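Beta-porphyranase (PDB 4AWD) hydrolyses the sulfated red-seaweed polysaccharide porphyran at linkages between beta-D-galactopyranose and alpha-L-galactopyranose-6-sulfate, releasing mostly disaccharides. Local coordinates at residues 55-60 and 311-316; 239-244 and 255-260. All coordinates share one frame; numbering follows the deposited sequence.

Contact 1 of 2, residues 55-60 and 311-316. With CA (calcium ion), chain C.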
ATOM      1  N   THR A  55      13.815  -0.249  -3.103  1.00 11.28           N
ATOM      2  CA  THR A  55      14.449  -0.298  -1.808  1.00 10.81           C
ATOM      3  C   THR A  55      14.979   1.082  -1.515  1.00 11.31           C
ATOM      4  O   THR A  55      15.638   1.702  -2.375  1.00 11.43           O
ATOM      5  CB  THR A  55      15.585  -1.359  -1.783  1.00 10.49           C
ATOM      6  OG1 THR A  55      15.015  -2.673  -1.830  1.00  9.60           O
ATOM      7  CG2 THR A  55      16.410  -1.237  -0.535  1.00  9.70           C
ATOM      8  N   ASP A  56      14.688   1.558  -0.305  1.00 11.42           N
ATOM      9  CA  ASP A  56      15.117   2.873   0.138  1.00 12.00           C
ATOM     10  C   ASP A  56      15.069   3.024   1.650  1.00 12.61           C
ATOM     11  O   ASP A  56      14.025   2.786   2.292  1.00 12.85           O
ATOM     12  CB  ASP A  56      14.261   3.980  -0.493  1.00 11.94           C
ATOM     13  CG  ASP A  56      15.012   5.306  -0.609  1.00 12.24           C
ATOM     14  OD1 ASP A  56      15.817   5.651   0.296  1.00 10.94           O
ATOM     15  OD2 ASP A  56      14.784   6.008  -1.615  1.00 12.38           O
ATOM     16  N   GLU A  57      16.192   3.483   2.197  1.00 12.67           N
ATOM     17  CA  GLU A  57      16.336   3.690   3.622  1.00 12.72           C
ATOM     18  C   GLU A  57      15.880   5.092   4.013  1.00 13.06           C
ATOM     19  O   GLU A  57      15.669   5.382   5.184  1.00 13.43           O
ATOM     20  CB  GLU A  57      17.790   3.457   4.034  1.00 12.43           C
ATOM     21  CG  GLU A  57      18.310   2.061   3.741  1.00 11.94           C
ATOM     22  CD  GLU A  57      17.544   0.959   4.477  1.00 13.09           C
ATOM     23  OE1 GLU A  57      17.052   1.189   5.611  1.00 11.54           O
ATOM     24  OE2 GLU A  57      17.453  -0.159   3.923  1.00 13.18           O
ATOM     25  N   PHE A  58      15.727   5.960   3.025  1.00 13.48           N
ATOM     26  CA  PHE A  58      15.323   7.356   3.254  1.00 13.96           C
ATOM     27  C   PHE A  58      16.249   8.042   4.269  1.00 14.69           C
ATOM     28  O   PHE A  58      15.802   8.800   5.136  1.00 14.95           O
ATOM     29  CB  PHE A  58      13.840   7.474   3.683  1.00 12.81           C
ATOM     30  CG  PHE A  58      12.872   6.708   2.812  1.00 11.72           C
ATOM     31  CD1 PHE A  58      12.631   7.092   1.492  1.00  9.67           C
ATOM     32  CD2 PHE A  58      12.174   5.610   3.327  1.00 10.27           C
ATOM     33  CE1 PHE A  58      11.714   6.385   0.692  1.00 10.91           C
ATOM     34  CE2 PHE A  58      11.262   4.893   2.542  1.00  9.78           C
ATOM     35  CZ  PHE A  58      11.022   5.278   1.225  1.00  9.42           C
ATOM     36  N   ASN A  59      17.540   7.769   4.158  1.00 15.97           N
ATOM     37  CA  ASN A  59      18.510   8.308   5.128  1.00 17.35           C
ATOM     38  C   ASN A  59      19.280   9.510   4.590  1.00 18.33           C
ATOM     39  O   ASN A  59      20.234   9.977   5.219  1.00 19.16           O
ATOM     40  CB  ASN A  59      19.450   7.202   5.643  1.00 16.88           C
ATOM     41  CG  ASN A  59      18.749   6.245   6.626  1.00 17.72           C
ATOM     42  OD1 ASN A  59      17.599   6.472   7.021  1.00 18.52           O
ATOM     43  ND2 ASN A  59      19.439   5.177   7.019  1.00 15.31           N
ATOM     44  N   GLY A  60      18.853  10.012   3.434  1.00 19.22           N
ATOM     45  CA  GLY A  60      19.453  11.191   2.837  1.00 21.10           C
ATOM     46  C   GLY A  60      18.765  12.501   3.171  1.00 22.55           C
ATOM     47  O   GLY A  60      17.992  12.604   4.139  1.00 22.76           O
ATOM     48  N   TYR A 311       7.855   6.327   7.503  1.00 11.99           N
ATOM     49  CA  TYR A 311       8.418   5.108   6.958  1.00 11.95           C
ATOM     50  C   TYR A 311       9.925   5.170   7.125  1.00 12.20           C
ATOM     51  O   TYR A 311      10.600   5.984   6.480  1.00 12.48           O
ATOM     52  CB  TYR A 311       8.047   4.946   5.478  1.00 12.06           C
ATOM     53  CG  TYR A 311       6.562   4.985   5.202  1.00 10.61           C
ATOM     54  CD1 TYR A 311       5.881   6.203   5.094  1.00  8.85           C
ATOM     55  CD2 TYR A 311       5.842   3.807   5.042  1.00 10.23           C
ATOM     56  CE1 TYR A 311       4.525   6.246   4.842  1.00  8.67           C
ATOM     57  CE2 TYR A 311       4.465   3.840   4.787  1.00 11.09           C
ATOM     58  CZ  TYR A 311       3.822   5.060   4.686  1.00  9.63           C
ATOM     59  OH  TYR A 311       2.477   5.085   4.430  1.00  8.31           O
ATOM     60  N   ASP A 312      10.439   4.324   8.012  1.00 12.19           N
ATOM     61  CA  ASP A 312      11.877   4.208   8.261  1.00 12.28           C
ATOM     62  C   ASP A 312      12.580   3.659   7.023  1.00 12.42           C
ATOM     63  O   ASP A 312      13.661   4.117   6.657  1.00 12.57           O
ATOM     64  CB  ASP A 312      12.151   3.299   9.470  1.00 12.11           C
ATOM     65  CG  ASP A 312      13.603   3.332   9.913  1.00 11.41           C
ATOM     66  OD1 ASP A 312      14.394   4.085   9.315  1.00  9.69           O
ATOM     67  OD2 ASP A 312      13.959   2.600  10.858  1.00 12.10           O
ATOM     68  N   TRP A 313      11.962   2.691   6.369  1.00 12.50           N
ATOM     69  CA  TRP A 313      12.509   2.184   5.128  1.00 13.09           C
ATOM     70  C   TRP A 313      11.491   1.421   4.332  1.00 13.32           C
ATOM     71  O   TRP A 313      10.459   1.003   4.851  1.00 13.71           O
ATOM     72  CB  TRP A 313      13.744   1.298   5.369  1.00 12.82           C
ATOM     73  CG  TRP A 313      13.630   0.332   6.518  1.00 13.33           C
ATOM     74  CD1 TRP A 313      14.171   0.481   7.772  1.00 14.68           C
ATOM     75  CD2 TRP A 313      12.950  -0.925   6.526  1.00 12.88           C
ATOM     76  NE1 TRP A 313      13.884  -0.613   8.546  1.00 15.17           N
ATOM     77  CE2 TRP A 313      13.130  -1.488   7.808  1.00 13.73           C
ATOM     78  CE3 TRP A 313      12.220  -1.641   5.570  1.00 14.21           C
ATOM     79  CZ2 TRP A 313      12.596  -2.722   8.163  1.00 13.94           C
ATOM     80  CZ3 TRP A 313      11.693  -2.883   5.920  1.00 13.95           C
ATOM     81  CH2 TRP A 313      11.880  -3.404   7.205  1.00 15.26           C
ATOM     82  N   VAL A 314      11.797   1.246   3.056  1.00 13.83           N
ATOM     83  CA  VAL A 314      11.067   0.330   2.216  1.00 14.46           C
ATOM     84  C   VAL A 314      12.131  -0.604   1.647  1.00 14.77           C
ATOM     85  O   VAL A 314      13.153  -0.130   1.127  1.00 15.21           O
ATOM     86  CB  VAL A 314      10.299   1.115   1.147  1.00 14.74           C
ATOM     87  CG1 VAL A 314       9.913   0.234  -0.023  1.00 15.74           C
ATOM     88  CG2 VAL A 314       9.054   1.773   1.784  1.00 14.30           C
ATOM     89  N   ARG A 315      11.947  -1.915   1.788  1.00 14.41           N
ATOM     90  CA  ARG A 315      12.977  -2.841   1.311  1.00 14.94           C
ATOM     91  C   ARG A 315      12.383  -3.978   0.493  1.00 15.03           C
ATOM     92  O   ARG A 315      11.431  -4.623   0.917  1.00 15.61           O
ATOM     93  CB  ARG A 315      13.886  -3.316   2.470  1.00 15.21           C
ATOM     94  CG  ARG A 315      14.329  -2.134   3.384  1.00 15.45           C
ATOM     95  CD  ARG A 315      15.630  -2.286   4.150  1.00 14.83           C
ATOM     96  NE  ARG A 315      15.523  -2.935   5.448  1.00 14.58           N
ATOM     97  CZ  ARG A 315      16.049  -2.498   6.601  1.00 13.24           C
ATOM     98  NH1 ARG A 315      16.727  -1.363   6.696  1.00 12.14           N
ATOM     99  NH2 ARG A 315      15.886  -3.227   7.692  1.00 13.41           N
ATOM    100  N   ALA A 316      12.912  -4.179  -0.710  1.00 14.94           N
ATOM    101  CA  ALA A 316      12.418  -5.234  -1.599  1.00 15.08           C
ATOM    102  C   ALA A 316      13.510  -6.248  -1.939  1.00 15.18           C
ATOM    103  O   ALA A 316      14.698  -5.905  -2.025  1.00 15.27           O
ATOM    104  CB  ALA A 316      11.851  -4.638  -2.869  1.00 14.24           C
TER
HETATM  105 CA    CA C1321      15.684   5.150   7.607  1.00 17.69          CA
HETATM  106  O   HOH W   1      17.042   3.220   7.446  1.00  9.89           O
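Thr55 meets strand 308-321 through its hydroxyl: Ala316 N donates to Thr55 OG1 at 2.8 Å, almost straight (171°), and OG1 is also bonded to Asn51 O. At Asp56 the backbones pair in a single antiparallel bridge, Asp56 N giving to Val314 O at 2.7 Å and Val314 N returning a bond to Asp56 O. The Asp56 carboxylate turns back into its own loop, OD1 taking the N-H of Phe58 in an Asx turn. The Glu57 side chain, bent at chi2 (-61°), brings OE1 to Arg315 NH1 at 2.8 Å in a salt bridge whose hydrogen bond is bent (133°) and met on the syn side of the carboxylate, while the Arg315 guanidinium lies over the indole of Trp313, CZ 3.3 Å above the ring plane. Glu57 O binds the calcium ion at 2.4 Å. Phe58 receives Val314 CG2 at its ring edge, 3.9 Å from CE2. Asn59 adds OD1 to the metal, which Asp312 grips twice, through O and OD1, its OD2 being held by Arg139 in a salt bridge; a water and Gly94 O complete the shell. Glu57 OE1 accepts from that water, tying salt bridge to ion. This is the calcium site of the GH16 beta-sandwich.

Contact 2 of 2, residues 239-244 and 255-260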
ATOM      1  N   ASP A 239       4.022   2.966  17.555  1.00 19.68           N
ATOM      2  CA  ASP A 239       5.388   2.551  17.312  1.00 19.50           C
ATOM      3  C   ASP A 239       5.615   2.061  15.896  1.00 18.31           C
ATOM      4  O   ASP A 239       4.671   1.827  15.130  1.00 18.07           O
ATOM      5  CB  ASP A 239       5.799   1.463  18.318  1.00 20.38           C
ATOM      6  CG  ASP A 239       7.260   1.564  18.729  1.00 22.91           C
ATOM      7  OD1 ASP A 239       8.040   2.330  18.106  1.00 24.67           O
ATOM      8  OD2 ASP A 239       7.627   0.857  19.689  1.00 27.09           O
ATOM      9  N   PHE A 240       6.889   1.923  15.560  1.00 17.07           N
ATOM     10  CA  PHE A 240       7.288   1.417  14.269  1.00 15.50           C
ATOM     11  C   PHE A 240       7.122  -0.074  14.306  1.00 15.24           C
ATOM     12  O   PHE A 240       7.481  -0.728  15.283  1.00 15.57           O
ATOM     13  CB  PHE A 240       8.749   1.745  13.987  1.00 14.83           C
ATOM     14  CG  PHE A 240       8.968   3.134  13.487  1.00 13.09           C
ATOM     15  CD1 PHE A 240       8.854   3.420  12.123  1.00  9.77           C
ATOM     16  CD2 PHE A 240       9.304   4.159  14.375  1.00 10.34           C
ATOM     17  CE1 PHE A 240       9.058   4.698  11.650  1.00  7.80           C
ATOM     18  CE2 PHE A 240       9.500   5.442  13.926  1.00  8.82           C
ATOM     19  CZ  PHE A 240       9.375   5.726  12.556  1.00 10.42           C
ATOM     20  N   HIS A 241       6.556  -0.608  13.239  1.00 14.42           N
ATOM     21  CA  HIS A 241       6.472  -2.039  13.083  1.00 13.79           C
ATOM     22  C   HIS A 241       6.760  -2.397  11.645  1.00 13.14           C
ATOM     23  O   HIS A 241       6.730  -1.558  10.744  1.00 13.59           O
ATOM     24  CB  HIS A 241       5.097  -2.576  13.518  1.00 13.65           C
ATOM     25  CG  HIS A 241       4.807  -2.383  14.973  1.00 14.08           C
ATOM     26  ND1 HIS A 241       5.284  -3.234  15.947  1.00 14.59           N
ATOM     27  CD2 HIS A 241       4.079  -1.440  15.621  1.00 14.53           C
ATOM     28  CE1 HIS A 241       4.871  -2.816  17.132  1.00 14.76           C
ATOM     29  NE2 HIS A 241       4.140  -1.728  16.962  1.00 12.78           N
ATOM     30  N   THR A 242       6.997  -3.670  11.445  1.00 12.37           N
ATOM     31  CA  THR A 242       7.424  -4.196  10.179  1.00 12.21           C
ATOM     32  C   THR A 242       6.205  -4.857   9.520  1.00 11.53           C
ATOM     33  O   THR A 242       5.503  -5.648  10.155  1.00 11.26           O
ATOM     34  CB  THR A 242       8.647  -5.141  10.462  1.00 12.26           C
ATOM     35  OG1 THR A 242       9.863  -4.410  10.243  1.00 14.35           O
ATOM     36  CG2 THR A 242       8.646  -6.363   9.638  1.00 11.26           C
ATOM     37  N   TYR A 243       5.925  -4.482   8.276  1.00 11.13           N
ATOM     38  CA  TYR A 243       4.793  -5.043   7.528  1.00 10.89           C
ATOM     39  C   TYR A 243       5.297  -5.529   6.174  1.00 10.84           C
ATOM     40  O   TYR A 243       5.757  -4.743   5.344  1.00 10.32           O
ATOM     41  CB  TYR A 243       3.671  -4.014   7.344  1.00 10.89           C
ATOM     42  CG  TYR A 243       3.150  -3.417   8.630  1.00 10.91           C
ATOM     43  CD1 TYR A 243       2.128  -4.043   9.344  1.00  9.26           C
ATOM     44  CD2 TYR A 243       3.677  -2.221   9.132  1.00 11.35           C
ATOM     45  CE1 TYR A 243       1.636  -3.507  10.520  1.00  9.22           C
ATOM     46  CE2 TYR A 243       3.205  -1.675  10.328  1.00 11.86           C
ATOM     47  CZ  TYR A 243       2.175  -2.329  11.015  1.00 10.86           C
ATOM     48  OH  TYR A 243       1.692  -1.807  12.192  1.00  9.52           O
ATOM     49  N   GLY A 244       5.214  -6.834   5.967  1.00 10.96           N
ATOM     50  CA  GLY A 244       5.884  -7.454   4.847  1.00 11.16           C
ATOM     51  C   GLY A 244       5.085  -8.503   4.120  1.00 11.64           C
ATOM     52  O   GLY A 244       4.196  -9.163   4.670  1.00 11.09           O
ATOM     53  N   PHE A 255       1.931 -12.961   4.406  1.00 12.66           N
ATOM     54  CA  PHE A 255       2.144 -11.706   5.133  1.00 12.51           C
ATOM     55  C   PHE A 255       2.867 -11.833   6.470  1.00 12.78           C
ATOM     56  O   PHE A 255       2.659 -12.791   7.221  1.00 12.93           O
ATOM     57  CB  PHE A 255       0.823 -10.947   5.278  1.00 12.40           C
ATOM     58  CG  PHE A 255       0.174 -10.651   3.965  1.00 10.93           C
ATOM     59  CD1 PHE A 255       0.551  -9.537   3.236  1.00  9.27           C
ATOM     60  CD2 PHE A 255      -0.783 -11.522   3.434  1.00  9.78           C
ATOM     61  CE1 PHE A 255      -0.025  -9.267   1.991  1.00 11.63           C
ATOM     62  CE2 PHE A 255      -1.371 -11.260   2.197  1.00 12.04           C
ATOM     63  CZ  PHE A 255      -0.993 -10.122   1.472  1.00 10.83           C
ATOM     64  N   TYR A 256       3.725 -10.856   6.749  1.00 12.68           N
ATOM     65  CA  TYR A 256       4.578 -10.876   7.935  1.00 12.57           C
ATOM     66  C   TYR A 256       4.447  -9.593   8.741  1.00 12.27           C
ATOM     67  O   TYR A 256       4.484  -8.491   8.200  1.00 11.72           O
ATOM     68  CB  TYR A 256       6.037 -11.126   7.550  1.00 12.52           C
ATOM     69  CG  TYR A 256       6.254 -12.492   6.933  1.00 14.01           C
ATOM     70  CD1 TYR A 256       5.865 -12.759   5.611  1.00 12.93           C
ATOM     71  CD2 TYR A 256       6.835 -13.529   7.676  1.00 14.87           C
ATOM     72  CE1 TYR A 256       6.042 -14.009   5.049  1.00 13.07           C
ATOM     73  CE2 TYR A 256       7.019 -14.796   7.115  1.00 15.25           C
ATOM     74  CZ  TYR A 256       6.623 -15.023   5.802  1.00 15.34           C
ATOM     75  OH  TYR A 256       6.801 -16.268   5.245  1.00 15.88           O
ATOM     76  N   TYR A 257       4.264  -9.764  10.039  1.00 12.20           N
ATOM     77  CA  TYR A 257       4.242  -8.659  10.959  1.00 12.60           C
ATOM     78  C   TYR A 257       5.419  -8.847  11.883  1.00 12.74           C
ATOM     79  O   TYR A 257       5.558  -9.908  12.459  1.00 13.55           O
ATOM     80  CB  TYR A 257       2.941  -8.668  11.765  1.00 12.30           C
ATOM     81  CG  TYR A 257       2.868  -7.599  12.824  1.00 11.92           C
ATOM     82  CD1 TYR A 257       2.925  -6.246  12.472  1.00 10.54           C
ATOM     83  CD2 TYR A 257       2.745  -7.929  14.171  1.00 11.21           C
ATOM     84  CE1 TYR A 257       2.854  -5.262  13.419  1.00 11.25           C
ATOM     85  CE2 TYR A 257       2.677  -6.937  15.144  1.00 11.52           C
ATOM     86  CZ  TYR A 257       2.724  -5.605  14.761  1.00 12.38           C
ATOM     87  OH  TYR A 257       2.642  -4.600  15.704  1.00 13.23           O
ATOM     88  N   ASP A 258       6.260  -7.827  12.018  1.00 13.03           N
ATOM     89  CA  ASP A 258       7.482  -7.906  12.829  1.00 13.58           C
ATOM     90  C   ASP A 258       8.308  -9.206  12.599  1.00 13.76           C
ATOM     91  O   ASP A 258       8.870  -9.789  13.525  1.00 13.56           O
ATOM     92  CB  ASP A 258       7.162  -7.648  14.312  1.00 13.75           C
ATOM     93  CG  ASP A 258       6.877  -6.170  14.617  1.00 14.34           C
ATOM     94  OD1 ASP A 258       7.204  -5.286  13.781  1.00 14.99           O
ATOM     95  OD2 ASP A 258       6.338  -5.884  15.713  1.00 14.14           O
ATOM     96  N   GLY A 259       8.368  -9.637  11.339  1.00 14.24           N
ATOM     97  CA  GLY A 259       9.142 -10.807  10.930  1.00 14.79           C
ATOM     98  C   GLY A 259       8.478 -12.158  11.172  1.00 15.21           C
ATOM     99  O   GLY A 259       9.084 -13.195  10.919  1.00 15.87           O
ATOM    100  N   LYS A 260       7.238 -12.165  11.646  1.00 14.77           N
ATOM    101  CA  LYS A 260       6.561 -13.417  11.935  1.00 15.22           C
ATOM    102  C   LYS A 260       5.440 -13.653  10.944  1.00 14.78           C
ATOM    103  O   LYS A 260       4.632 -12.764  10.694  1.00 14.65           O
ATOM    104  CB  LYS A 260       5.990 -13.412  13.373  1.00 15.81           C
ATOM    105  CG  LYS A 260       7.044 -13.366  14.505  1.00 17.76           C
ATOM    106  CD  LYS A 260       6.398 -13.015  15.863  1.00 22.46           C
ATOM    107  CE  LYS A 260       6.322 -11.481  16.113  1.00 24.39           C
ATOM    108  NZ  LYS A 260       5.080 -10.808  15.592  1.00 22.67           N
TER
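Tyr257 reaches across to His241 and Tyr243, its CG anti to the backbone N (chi1 176°). The phenol oxygen, Tyr257 OH, sits over the centre of the His241 imidazole, 3.0 Å above the ring plane, and is hydrogen-bonded to Asp234. On the same side of the sheet Tyr243 runs beside Tyr257 in the same direction, with CE1 of each 3.6 Å apart and the ring planes inclined at 43°, so that three aromatic side chains gather in one cluster.

Gly244 forms the hydrogen-bonded pair with Tyr256, next to the non-hydrogen-bonded pair Tyr243-Tyr257: Gly244 N donates to Tyr256 O at 2.9 Å, and Tyr256 N to Gly244 O at 2.7 Å.

Thr242, on the first strand, lies across from the point where 255-257 gives way to its turn. Its O accepts from Asp258 N, but its N is met by a side chain, Asp258 OD1, at 2.8 Å and nearly in line with the C-O bond. The other oxygen, Asp258 OD2, uses its syn lone pair for His241 ND1 at 2.9 Å, the acceptor lying close to the imidazole plane. One carboxylate thus holds both a backbone amide and an imidazole, fixing the rotation of the histidine ring over which Tyr257 OH lies. Asp258 and Gly259 are the central residues of a type I' turn, both with positive phi, which leads the antiparallel beta hairpin 241-249/252-257 into strand 260-265.

How the contacts relate
Contact 1 is almost wholly buried, whereas contact 2 grades from buried strand residues to an exposed turn. Both belong to the same beta framework: strand 134-141 pairs with 308-321 on one side and with 241-249 on the other, and the two contacts touch directly where Trp313 packs on Thr242 and Phe240 on Asp312. Contact 2 is local, within one hairpin, and is nested in the long chain excursion that contact 1 closes by bringing 55-60 to 311-316. Each supplements backbone pairing with a carboxylate, but contact 1 adds calcium and an arginine salt bridge, while contact 2 relies on an aspartate-histidine bond and clustered aromatic rings.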